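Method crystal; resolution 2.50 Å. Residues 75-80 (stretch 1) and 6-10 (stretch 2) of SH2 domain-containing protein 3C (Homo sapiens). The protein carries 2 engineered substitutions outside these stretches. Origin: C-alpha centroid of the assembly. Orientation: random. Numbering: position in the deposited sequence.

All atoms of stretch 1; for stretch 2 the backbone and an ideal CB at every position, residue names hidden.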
# COMPACT_ATOMS: atom_id res chain seq x y z
N GLN A 75 9.10 -17.11 -6.51
CA GLN A 75 8.45 -16.66 -7.73
C GLN A 75 7.46 -17.67 -8.32
O GLN A 75 6.41 -17.32 -8.86
CB GLN A 75 9.53 -16.31 -8.77
CG GLN A 75 10.17 -14.93 -8.54
CD GLN A 75 11.46 -14.73 -9.31
OE1 GLN A 75 12.02 -15.67 -9.86
NE2 GLN A 75 11.94 -13.48 -9.35
N THR A 76 7.81 -18.94 -8.21
CA THR A 76 6.99 -19.97 -8.81
C THR A 76 5.71 -20.07 -8.01
O THR A 76 4.63 -20.24 -8.56
CB THR A 76 7.75 -21.33 -8.83
OG1 THR A 76 8.80 -21.27 -9.79
CG2 THR A 76 6.81 -22.46 -9.18
N LEU A 77 5.83 -19.96 -6.69
CA LEU A 77 4.66 -20.05 -5.84
C LEU A 77 3.75 -18.84 -6.04
O LEU A 77 2.55 -18.94 -5.86
CB LEU A 77 5.04 -20.18 -4.36
CG LEU A 77 5.98 -21.29 -3.88
CD1 LEU A 77 6.25 -21.13 -2.40
CD2 LEU A 77 5.46 -22.70 -4.21
N MET A 78 4.34 -17.69 -6.38
CA MET A 78 3.59 -16.44 -6.51
C MET A 78 2.92 -16.39 -7.86
O MET A 78 1.84 -15.82 -7.99
CB MET A 78 4.50 -15.20 -6.40
CG MET A 78 5.19 -15.01 -5.10
SD MET A 78 5.74 -13.33 -4.79
CE MET A 78 6.97 -12.98 -6.04
N GLY A 79 3.58 -16.97 -8.86
CA GLY A 79 3.16 -16.87 -10.25
C GLY A 79 3.79 -15.67 -10.95
O GLY A 79 3.73 -15.57 -12.18
N VAL A 80 4.41 -14.78 -10.16
CA VAL A 80 5.03 -13.57 -10.71
C VAL A 80 6.43 -13.36 -10.15
O VAL A 80 6.76 -13.90 -9.09
CB VAL A 80 4.16 -12.33 -10.40
CG1 VAL A 80 2.77 -12.50 -10.96
CG2 VAL A 80 4.06 -12.11 -8.92
N UNK A 6 -2.65 -26.31 -8.63
CA UNK A 6 -1.26 -26.76 -8.62
C UNK A 6 -0.25 -25.60 -8.60
O UNK A 6 0.11 -25.07 -7.54
CB UNK A 6 -1.00 -27.64 -9.84
N UNK A 7 0.17 -25.19 -9.80
CA UNK A 7 1.33 -24.33 -10.01
C UNK A 7 1.48 -23.21 -9.00
O UNK A 7 2.25 -23.38 -8.04
CB UNK A 7 1.26 -23.72 -11.41
N UNK A 8 0.78 -22.06 -9.22
CA UNK A 8 0.81 -20.90 -8.30
C UNK A 8 -0.20 -21.08 -7.18
O UNK A 8 -1.25 -21.71 -7.39
CB UNK A 8 0.52 -19.60 -9.05
N UNK A 9 0.10 -20.53 -6.01
CA UNK A 9 -0.73 -20.72 -4.82
C UNK A 9 -1.37 -19.43 -4.34
O UNK A 9 -1.09 -18.35 -4.85
CB UNK A 9 0.11 -21.32 -3.69
N UNK A 10 -2.23 -19.56 -3.33
CA UNK A 10 -2.95 -18.40 -2.80
C UNK A 10 -2.76 -18.38 -1.30
O UNK A 10 -3.34 -19.17 -0.56
CB UNK A 10 -4.44 -18.44 -3.16

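Stretch 1 offers the last turn of a helix and the loop that follows it. Residues 75 to 78 are helical, and Gly79 leaves the helix with a phi of 91°, a value at which a CB would jam against the carbonyl oxygen of the residue before. Gly79 N still donates to Gln75 O (2.9 Å), which closes the last turn, but the carbonyl of Leu77 is left free of any such bond within the stretch and points toward the backbone of positions 8 and 9. A free acceptor beside a passing backbone is the feature around which this contact is read.

Position 6 tells little. Its ideal CB has nothing of stretch 1 within 5.5 Å, so the contact sets no rule and almost any side chain would fit. The deposited residue is Thr6, which makes no contact with the helix end.

At position 7 the CA-to-CB bond points sideways, and again no atom of stretch 1 lies within 5.5 Å of the ideal CB. A side chain of modest size could reach back toward the helix without being held there, and small, polar or branched residues all seem acceptable. The residue is Val7, chi1 t, poorly ordered; its carbonyl O comes within 4.0 Å of Thr76 O, an approach of two acceptors that brings no bond.

By CA distance, position 8 is nearest the helix end: its CA is 4.6 Å from Leu77 CA. Its phi of -85° and psi of 149° are open to proline and to many other residues. The ideal CB sits 3.8 Å from Leu77 O, 4.1 Å from Met78 O and 4.0 Å from Gly79 CA, so the room beside the glycine favours a compact side chain without an acceptor close to its CB. No hydrogen bond in this contact calls on the amide of position 8, so proline would forfeit no hydrogen bond to stretch 1. Pro8 is what is found, its ring puckered C-gamma exo. Its CB packs 4.1 Å from Gly79 CA, and an ideal CB on Gly79 would come within a tight 3.4 Å of Pro8 CB, so the bare glycine also gives the ring space. Pro8 CA adds a CA-H...O contact to Leu77 O at 3.6 Å.

Position 9 supplies the donor. Its backbone N lies 2.9 Å from Leu77 O, a hydrogen bond that is almost straight, with an angle of 177° at the hydrogen. Any residue but proline could give it. The CA-to-CB bond points sideways and sets the ideal CB 4.0 Å from Leu77 O; a longer aliphatic group could reach on to Leu77 CB, so valine, leucine, isoleucine or methionine would suit. Ile9 takes the place with chi1 p and chi2 t, and its CG1 meets Leu77 CB at 4.1 Å. The backbone bond ties position 9 to Leu77, while the side chain adds apolar cover.

At position 10 the CA-to-CB bond points away, with no atom of stretch 1 within 5.5 Å of the ideal CB, so the helix end imposes no choice. The residue is Val10, chi1 t, which takes no part in the contact.

Stretch 2 (6-10) TVPIV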
# COMPACT_ATOMS: atom_id res chain seq x y z
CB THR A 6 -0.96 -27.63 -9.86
OG1 THR A 6 -1.19 -26.86 -11.05
CG2 THR A 6 -1.88 -28.87 -9.88
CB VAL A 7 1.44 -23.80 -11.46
CG1 VAL A 7 2.76 -23.09 -11.67
CG2 VAL A 7 1.30 -24.95 -12.46
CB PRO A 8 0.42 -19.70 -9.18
CG PRO A 8 0.31 -20.23 -10.58
CD PRO A 8 0.04 -21.72 -10.45
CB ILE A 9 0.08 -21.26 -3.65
CG1 ILE A 9 1.11 -20.21 -3.20
CG2 ILE A 9 0.70 -22.62 -3.99
CD1 ILE A 9 1.61 -20.44 -1.81
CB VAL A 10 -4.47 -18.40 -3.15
CG1 VAL A 10 -5.10 -17.06 -2.75
CG2 VAL A 10 -4.69 -18.67 -4.64
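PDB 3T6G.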